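Putative oxidoreductase (Jannaschia sp., PDB 3C24) is a putative oxidoreductase that probably binds a dinucleotide such as NADP in a Rossmann-type domain, its true substrate being unknown. Local coordinates at residues A[65-71]-A[90-96]; A[70-74]-A[97-101]; A[103-109]-A[280-284]. All coordinates share one frame. Numbering follows the deposited sequence.

Interaction 1 of 3, residues A[65-71]-A[90-96]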
loop_
_atom_site.group_PDB
_atom_site.type_symbol
_atom_site.label_atom_id
_atom_site.label_comp_id
_atom_site.label_asym_id
_atom_site.label_seq_id
_atom_site.Cartn_x
_atom_site.Cartn_y
_atom_site.Cartn_z
ATOM N N ILE A 65 -22.962 7.188 -36.002
ATOM C CA ILE A 65 -22.556 8.544 -35.641
ATOM C C ILE A 65 -23.772 9.457 -35.413
ATOM O O ILE A 65 -23.812 10.212 -34.443
ATOM C CB ILE A 65 -21.575 9.139 -36.678
ATOM C CG1 ILE A 65 -20.266 8.343 -36.671
ATOM C CG2 ILE A 65 -21.307 10.581 -36.391
ATOM C CD1 ILE A 65 -19.283 8.742 -37.752
ATOM N N ASP A 66 -24.791 9.312 -36.249
ATOM C CA ASP A 66 -26.009 10.148 -36.184
ATOM C C ASP A 66 -26.973 9.721 -35.138
ATOM O O ASP A 66 -27.976 10.381 -34.909
ATOM C CB ASP A 66 -26.813 10.114 -37.491
ATOM C CG ASP A 66 -26.253 11.022 -38.543
ATOM O OD1 ASP A 66 -25.137 11.560 -38.351
ATOM O OD2 ASP A 66 -26.955 11.202 -39.563
ATOM N N GLU A 67 -26.662 8.623 -34.476
ATOM C CA GLU A 67 -27.563 8.098 -33.446
ATOM C C GLU A 67 -26.982 8.282 -32.052
ATOM O O GLU A 67 -27.692 8.277 -31.072
ATOM C CB GLU A 67 -27.822 6.607 -33.694
ATOM C CG GLU A 67 -28.623 6.339 -34.999
ATOM C CD GLU A 67 -28.599 4.872 -35.450
ATOM O OE1 GLU A 67 -27.564 4.194 -35.259
ATOM O OE2 GLU A 67 -29.605 4.406 -36.042
ATOM N N ALA A 68 -25.687 8.525 -32.013
ATOM C CA ALA A 68 -24.948 8.572 -30.731
ATOM C C ALA A 68 -25.150 9.821 -29.916
ATOM O O ALA A 68 -24.835 10.927 -30.365
ATOM C CB ALA A 68 -23.426 8.366 -30.984
ATOM N N ASP A 69 -25.582 9.617 -28.680
ATOM C CA ASP A 69 -25.717 10.682 -27.705
ATOM C C ASP A 69 -24.357 10.903 -27.014
ATOM O O ASP A 69 -23.960 12.012 -26.626
ATOM C CB ASP A 69 -26.752 10.334 -26.652
ATOM C CG ASP A 69 -28.136 10.171 -27.238
ATOM O OD1 ASP A 69 -28.495 11.011 -28.083
ATOM O OD2 ASP A 69 -28.861 9.224 -26.859
ATOM N N VAL A 70 -23.654 9.794 -26.866
ATOM C CA VAL A 70 -22.381 9.741 -26.156
ATOM C C VAL A 70 -21.434 8.905 -26.989
ATOM O O VAL A 70 -21.817 7.874 -27.531
ATOM C CB VAL A 70 -22.550 9.087 -24.755
ATOM C CG1 VAL A 70 -21.232 9.093 -23.963
ATOM C CG2 VAL A 70 -23.636 9.786 -23.959
ATOM N N VAL A 71 -20.204 9.384 -27.111
ATOM C CA VAL A 71 -19.111 8.669 -27.800
ATOM C C VAL A 71 -17.941 8.562 -26.830
ATOM O O VAL A 71 -17.302 9.539 -26.449
ATOM C CB VAL A 71 -18.673 9.372 -29.080
ATOM C CG1 VAL A 71 -17.545 8.601 -29.755
ATOM C CG2 VAL A 71 -19.864 9.527 -30.005
ATOM N N ARG A 90 -17.176 15.095 -36.734
ATOM C CA ARG A 90 -18.236 14.301 -37.382
ATOM C C ARG A 90 -19.522 14.123 -36.588
ATOM O O ARG A 90 -20.564 13.788 -37.132
ATOM C CB ARG A 90 -17.695 12.897 -37.777
ATOM C CG ARG A 90 -16.437 12.893 -38.637
ATOM C CD ARG A 90 -15.992 11.424 -38.955
ATOM N NE ARG A 90 -16.936 10.790 -39.874
ATOM C CZ ARG A 90 -16.886 9.522 -40.277
ATOM N NH1 ARG A 90 -15.928 8.728 -39.845
ATOM N NH2 ARG A 90 -17.787 9.058 -41.121
ATOM N N VAL A 91 -19.431 14.332 -35.275
ATOM C CA VAL A 91 -20.589 14.107 -34.407
ATOM C C VAL A 91 -21.603 15.255 -34.467
ATOM O O VAL A 91 -21.259 16.360 -34.854
ATOM C CB VAL A 91 -20.175 13.810 -32.958
ATOM C CG1 VAL A 91 -19.282 12.524 -32.908
ATOM C CG2 VAL A 91 -19.462 15.051 -32.310
ATOM N N ARG A 92 -22.852 14.971 -34.104
ATOM C CA ARG A 92 -23.889 15.996 -34.103
ATOM C C ARG A 92 -23.639 16.994 -32.965
ATOM O O ARG A 92 -23.022 16.648 -31.925
ATOM C CB ARG A 92 -25.279 15.377 -33.903
ATOM C CG ARG A 92 -25.729 14.430 -35.007
ATOM C CD ARG A 92 -27.017 13.716 -34.521
ATOM N NE ARG A 92 -26.804 12.870 -33.325
ATOM C CZ ARG A 92 -27.783 12.287 -32.640
ATOM N NH1 ARG A 92 -29.046 12.468 -32.987
ATOM N NH2 ARG A 92 -27.511 11.544 -31.586
ATOM N N PRO A 93 -24.059 18.248 -33.152
ATOM C CA PRO A 93 -23.902 19.196 -32.061
ATOM C C PRO A 93 -24.519 18.592 -30.800
ATOM O O PRO A 93 -25.545 17.924 -30.864
ATOM C CB PRO A 93 -24.763 20.383 -32.532
ATOM C CG PRO A 93 -24.596 20.345 -34.049
ATOM C CD PRO A 93 -24.633 18.871 -34.373
ATOM N N GLY A 94 -23.938 18.860 -29.653
ATOM C CA GLY A 94 -24.523 18.363 -28.393
ATOM C C GLY A 94 -24.138 16.976 -27.972
ATOM O O GLY A 94 -24.497 16.528 -26.871
ATOM N N THR A 95 -23.390 16.293 -28.832
ATOM C CA THR A 95 -22.873 14.972 -28.517
ATOM C C THR A 95 -21.870 15.124 -27.365
ATOM O O THR A 95 -21.071 16.071 -27.328
ATOM C CB THR A 95 -22.215 14.329 -29.758
ATOM O OG1 THR A 95 -23.176 14.236 -30.799
ATOM C CG2 THR A 95 -21.636 12.923 -29.433
ATOM N N ILE A 96 -21.886 14.148 -26.463
ATOM C CA ILE A 96 -20.951 14.086 -25.344
ATOM C C ILE A 96 -19.816 13.140 -25.749
ATOM O O ILE A 96 -20.036 11.983 -25.997
ATOM C CB ILE A 96 -21.599 13.544 -24.070
ATOM C CG1 ILE A 96 -22.635 14.510 -23.535
ATOM C CG2 ILE A 96 -20.572 13.321 -22.959
ATOM C CD1 ILE A 96 -23.694 13.812 -22.553
HETATM O O HOH W 1 -23.551 12.364 -33.019
HETATM O O HOH W 2 -23.515 13.471 -37.299
HETATM O O HOH W 3 -25.628 14.168 -25.936
HETATM O O HOH W 4 -30.092 10.900 -30.076
#
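Three direct hydrogen bonds join the segments. Two are backbone bonds of a parallel bridge, in which Ile96 reaches back and forward across Val70: Ile96 N gives to Asp69 O (3.0 Å) and Val71 N to Ile96 O (2.8 Å). The third comes from a side chain long enough to span the widening gap, Arg92 NH2 donating to Ala68 O at 3.0 Å. The same guanidinium lies with one face against Asp66 O and forms a long salt bridge, Arg92 NH2 to Asp69 OD1 at 3.7 Å; Asp69 spends its other oxygen, OD2, on the backbone of Thr13. Water 1 donates to Ile65 O (2.6 Å) and Thr95 OG1 (2.9 Å) and accepts from Arg92 N (2.9 Å). On the inner side Val71 CG2 meets Val91 CG1 at 4.2 Å; toward the surface, Ile65 CD1 lies over one face of the Arg90 guanidinium, which is paired with Asp62. Gly94, at positive phi, suits the third position of the type II turn Arg92-Thr95, closed by Thr95 N to Arg92 O (3.1 Å). The whole is the lead-in to two interior parallel strands of a Rossmann-type sheet, at their N-terminal ends.

Interaction 2 of 3, residues A[70-74]-A[97-101]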
loop_
_atom_site.group_PDB
_atom_site.type_symbol
_atom_site.label_atom_id
_atom_site.label_comp_id
_atom_site.label_asym_id
_atom_site.label_seq_id
_atom_site.Cartn_x
_atom_site.Cartn_y
_atom_site.Cartn_z
ATOM N N VAL A 70 -23.654 9.794 -26.866
ATOM C CA VAL A 70 -22.381 9.741 -26.156
ATOM C C VAL A 70 -21.434 8.905 -26.989
ATOM O O VAL A 70 -21.817 7.874 -27.531
ATOM C CB VAL A 70 -22.550 9.087 -24.755
ATOM C CG1 VAL A 70 -21.232 9.093 -23.963
ATOM C CG2 VAL A 70 -23.636 9.786 -23.959
ATOM N N VAL A 71 -20.204 9.384 -27.111
ATOM C CA VAL A 71 -19.111 8.669 -27.800
ATOM C C VAL A 71 -17.941 8.562 -26.830
ATOM O O VAL A 71 -17.302 9.539 -26.449
ATOM C CB VAL A 71 -18.673 9.372 -29.080
ATOM C CG1 VAL A 71 -17.545 8.601 -29.755
ATOM C CG2 VAL A 71 -19.864 9.527 -30.005
ATOM N N VAL A 72 -17.647 7.318 -26.468
ATOM C CA VAL A 72 -16.629 6.967 -25.506
ATOM C C VAL A 72 -15.364 6.561 -26.212
ATOM O O VAL A 72 -15.345 5.630 -27.036
ATOM C CB VAL A 72 -17.075 5.806 -24.564
ATOM C CG1 VAL A 72 -15.908 5.496 -23.599
ATOM C CG2 VAL A 72 -18.344 6.142 -23.811
ATOM N N LEU A 73 -14.283 7.241 -25.879
ATOM C CA LEU A 73 -12.990 6.975 -26.491
ATOM C C LEU A 73 -12.164 5.975 -25.685
ATOM O O LEU A 73 -11.299 6.360 -24.908
ATOM C CB LEU A 73 -12.191 8.291 -26.679
ATOM C CG LEU A 73 -12.963 9.441 -27.361
ATOM C CD1 LEU A 73 -12.006 10.584 -27.646
ATOM C CD2 LEU A 73 -13.602 9.021 -28.653
ATOM N N ALA A 74 -12.487 4.691 -25.846
ATOM C CA ALA A 74 -11.803 3.607 -25.079
ATOM C C ALA A 74 -10.513 3.194 -25.784
ATOM O O ALA A 74 -10.358 2.050 -26.220
ATOM C CB ALA A 74 -12.730 2.404 -24.895
ATOM N N VAL A 97 -18.636 13.706 -25.907
ATOM C CA VAL A 97 -17.390 12.962 -26.184
ATOM C C VAL A 97 -16.735 12.707 -24.824
ATOM O O VAL A 97 -16.338 13.656 -24.078
ATOM C CB VAL A 97 -16.475 13.749 -27.107
ATOM C CG1 VAL A 97 -15.123 13.024 -27.243
ATOM C CG2 VAL A 97 -17.186 13.984 -28.486
ATOM N N LEU A 98 -16.663 11.420 -24.483
ATOM C CA LEU A 98 -16.253 10.983 -23.170
ATOM C C LEU A 98 -14.868 10.347 -23.198
ATOM O O LEU A 98 -14.610 9.359 -23.883
ATOM C CB LEU A 98 -17.335 10.059 -22.616
ATOM C CG LEU A 98 -17.551 9.977 -21.105
ATOM C CD1 LEU A 98 -18.834 9.171 -20.766
ATOM C CD2 LEU A 98 -16.323 9.419 -20.441
ATOM N N ILE A 99 -13.990 11.024 -22.478
ATOM C CA ILE A 99 -12.567 10.646 -22.362
ATOM C C ILE A 99 -12.335 10.022 -20.992
ATOM O O ILE A 99 -12.853 10.475 -19.978
ATOM C CB ILE A 99 -11.576 11.829 -22.625
ATOM C CG1 ILE A 99 -12.020 12.766 -23.763
ATOM C CG2 ILE A 99 -10.198 11.296 -22.941
ATOM C CD1 ILE A 99 -12.773 14.045 -23.301
ATOM N N LEU A 100 -11.544 8.961 -20.990
ATOM C CA LEU A 100 -11.348 8.150 -19.797
ATOM C C LEU A 100 -10.074 8.462 -19.022
ATOM O O LEU A 100 -9.648 7.664 -18.165
ATOM C CB LEU A 100 -11.362 6.665 -20.212
ATOM C CG LEU A 100 -12.590 6.178 -21.011
ATOM C CD1 LEU A 100 -12.596 4.638 -21.292
ATOM C CD2 LEU A 100 -13.870 6.616 -20.301
ATOM N N ASP A 101 -9.434 9.566 -19.367
ATOM C CA ASP A 101 -8.189 9.991 -18.760
ATOM C C ASP A 101 -7.979 11.462 -19.056
ATOM O O ASP A 101 -8.249 11.930 -20.156
ATOM C CB ASP A 101 -7.027 9.158 -19.313
ATOM C CG ASP A 101 -5.747 9.323 -18.497
ATOM O OD1 ASP A 101 -5.138 10.424 -18.454
ATOM O OD2 ASP A 101 -5.315 8.324 -17.902
HETATM O O HOH W 5 -10.067 8.062 -23.239
#
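Strands 70-73 and 97-99 run parallel, their axes 4.7 Å apart at closest approach and inclined by 27°, in keeping with the twist of a beta sheet. Leu98 lies opposite Val72 and bonds to the residues flanking it: Leu98 N donates to Val71 O (2.8 Å) and Leu73 N to Leu98 O (2.9 Å), both nearly straight. Beyond Leu73 the chains diverge, and water 5 bridges the opening by donating to Leu73 O at 2.7 Å and accepting from Leu100 N at 2.8 Å. Beta-branched and leucine side chains suit these buried strands, because they cover both faces of the sheet with hydrocarbon. On one face Val72 CG2 rests on Leu98 CB (4.2 Å) and Val70 CG1 on Leu98 CD1 (4.0 Å), beneath helix 160-172, whose Ile168 and Cys169 touch Leu98. On the other, Leu73 CD1 reaches back to Val97 CG1 (4.0 Å). Leu100 turns toward the diverging chain, its CD2 reaching Val72 CG1 and its CD1 Ala74 CA, each at 4.0 Å; the small Ala74 leaves it room. With helix 77-87 between them, the strands form a beta-alpha-beta unit of the Rossmann-type fold, consistent with the family's dinucleotide-binding domain.

Interaction 3 of 3, residues A[103-109]-A[280-284]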
loop_
_atom_site.group_PDB
_atom_site.type_symbol
_atom_site.label_atom_id
_atom_site.label_comp_id
_atom_site.label_asym_id
_atom_site.label_seq_id
_atom_site.Cartn_x
_atom_site.Cartn_y
_atom_site.Cartn_z
ATOM N N ALA A 103 -5.210 13.053 -19.313
ATOM C CA ALA A 103 -3.950 13.396 -19.964
ATOM C C ALA A 103 -4.079 14.213 -21.256
ATOM O O ALA A 103 -3.567 15.323 -21.346
ATOM C CB ALA A 103 -3.083 12.094 -20.203
ATOM N N ALA A 104 -4.759 13.668 -22.257
ATOM C CA ALA A 104 -4.894 14.408 -23.542
ATOM C C ALA A 104 -5.614 15.747 -23.368
ATOM O O ALA A 104 -5.171 16.773 -23.857
ATOM C CB ALA A 104 -5.572 13.527 -24.627
ATOM N N PRO A 105 -6.730 15.766 -22.642
ATOM C CA PRO A 105 -7.455 16.994 -22.356
ATOM C C PRO A 105 -6.556 18.047 -21.738
ATOM O O PRO A 105 -6.523 19.193 -22.192
ATOM C CB PRO A 105 -8.490 16.501 -21.349
ATOM C CG PRO A 105 -8.807 15.207 -21.889
ATOM C CD PRO A 105 -7.490 14.610 -22.153
ATOM N N TYR A 106 -5.827 17.665 -20.707
ATOM C CA TYR A 106 -4.992 18.656 -19.970
ATOM C C TYR A 106 -3.770 19.049 -20.781
ATOM O O TYR A 106 -3.237 20.157 -20.633
ATOM C CB TYR A 106 -4.603 18.146 -18.565
ATOM C CG TYR A 106 -4.111 19.224 -17.649
ATOM C CD1 TYR A 106 -4.908 20.288 -17.334
ATOM C CD2 TYR A 106 -2.827 19.186 -17.115
ATOM C CE1 TYR A 106 -4.455 21.306 -16.517
ATOM C CE2 TYR A 106 -2.374 20.178 -16.312
ATOM C CZ TYR A 106 -3.196 21.243 -16.007
ATOM O OH TYR A 106 -2.778 22.236 -15.175
ATOM N N ALA A 107 -3.344 18.156 -21.652
ATOM C CA ALA A 107 -2.192 18.438 -22.538
ATOM C C ALA A 107 -2.545 19.485 -23.552
ATOM O O ALA A 107 -1.675 20.114 -24.156
ATOM C CB ALA A 107 -1.717 17.199 -23.251
ATOM N N GLY A 108 -3.848 19.644 -23.750
ATOM C CA GLY A 108 -4.368 20.636 -24.665
ATOM C C GLY A 108 -4.458 20.192 -26.113
ATOM O O GLY A 108 -4.495 21.030 -27.023
ATOM N N VAL A 109 -4.585 18.894 -26.313
ATOM C CA VAL A 109 -4.590 18.320 -27.675
ATOM C C VAL A 109 -5.956 17.961 -28.196
ATOM O O VAL A 109 -6.080 17.517 -29.332
ATOM C CB VAL A 109 -3.620 17.101 -27.784
ATOM C CG1 VAL A 109 -2.219 17.529 -27.360
ATOM C CG2 VAL A 109 -4.049 15.929 -26.942
ATOM N N ALA A 280 1.332 15.260 -18.756
ATOM C CA ALA A 280 0.185 15.017 -19.642
ATOM C C ALA A 280 0.635 15.024 -21.118
ATOM O O ALA A 280 0.259 14.178 -21.920
ATOM C CB ALA A 280 -0.940 16.051 -19.376
ATOM N N GLU A 281 1.499 15.963 -21.443
ATOM C CA GLU A 281 2.016 16.072 -22.787
ATOM C C GLU A 281 2.847 14.837 -23.136
ATOM O O GLU A 281 2.792 14.284 -24.241
ATOM C CB GLU A 281 2.829 17.364 -22.905
ATOM C CG GLU A 281 1.965 18.589 -22.878
ATOM C CD GLU A 281 2.742 19.842 -22.621
ATOM O OE1 GLU A 281 3.943 19.724 -22.292
ATOM O OE2 GLU A 281 2.161 20.941 -22.722
ATOM N N LEU A 282 3.576 14.363 -22.155
ATOM C CA LEU A 282 4.421 13.222 -22.358
ATOM C C LEU A 282 3.556 12.013 -22.696
ATOM O O LEU A 282 3.803 11.256 -23.665
ATOM C CB LEU A 282 5.243 12.994 -21.085
ATOM C CG LEU A 282 6.470 12.123 -21.029
ATOM C CD1 LEU A 282 7.441 12.517 -22.124
ATOM C CD2 LEU A 282 7.088 12.311 -19.640
ATOM N N ILE A 283 2.482 11.882 -21.932
ATOM C CA ILE A 283 1.567 10.751 -22.037
ATOM C C ILE A 283 0.762 10.761 -23.327
ATOM O O ILE A 283 0.515 9.709 -23.935
ATOM C CB ILE A 283 0.599 10.732 -20.839
ATOM C CG1 ILE A 283 1.385 10.383 -19.572
ATOM C CG2 ILE A 283 -0.533 9.694 -21.035
ATOM C CD1 ILE A 283 0.664 10.686 -18.214
ATOM N N ALA A 284 0.321 11.947 -23.703
ATOM C CA ALA A 284 -0.541 12.091 -24.883
ATOM C C ALA A 284 0.324 12.022 -26.145
ATOM O O ALA A 284 -0.147 11.827 -27.266
ATOM C CB ALA A 284 -1.367 13.383 -24.812
#
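Ala103 presses its methyl group against Ile283, CB to CG2 at 3.6 Å, where the short helix 103-107 of the Rossmann-type domain meets helix 273-284 at the C-terminal end of the chain. This is close helix-helix packing: the short axes approach to 7.9 Å and cross at -123°. The methyl groups of Ala103, Ala107, Ala280 and Ala284 take up little room, which suits so close an approach. Ala107 sits over the groove between Ala280 and Ala284, its CB 4.1 Å from the CB of each, while the aliphatic part of Glu281 covers its outer side. Tyr106 meets Ala280 through its CB, 4.3 Å from Ala280 CB, with its ring edge also toward that methyl, and bonds through its hydroxyl to Glu185 of the long helix 184-217. Ile283 also packs against Leu254 of the second subunit, placing this contact near the dimer interface. Gly108, with positive phi, ends the short helix in a Schellman motif, after which Val109 CG2 comes within 4.3 Å of Ala284 CB. Tightest of all is a methyl against a carbonyl: Ala280 CB lies 3.4 Å from Ala103 O.

From the N terminus, the chain passes through 65-71 into strand 70-73, loops over helix 77-87 and returns through 90-96 into strand 96-99. Interactions 1 and 2 close this same excursion and share Val70 and Val71: interaction 1 joins the strands at their entrance, and interaction 2 continues the pairing along the sheet, their centres 11 Å apart. Because the strands are parallel, both ends move forward together, so the two loops are staggered and cross rather than nest. Interaction 3 opens only afterwards, as strand 96-99 leads into helix 103-107, and closes a far larger loop, 170 residues, ending at helix 273-284. It touches interaction 2 where Ile99 CG2 meets Pro105 CG at 4.3 Å, so the sheet is tied to the C-terminal helix through neighbouring contacts.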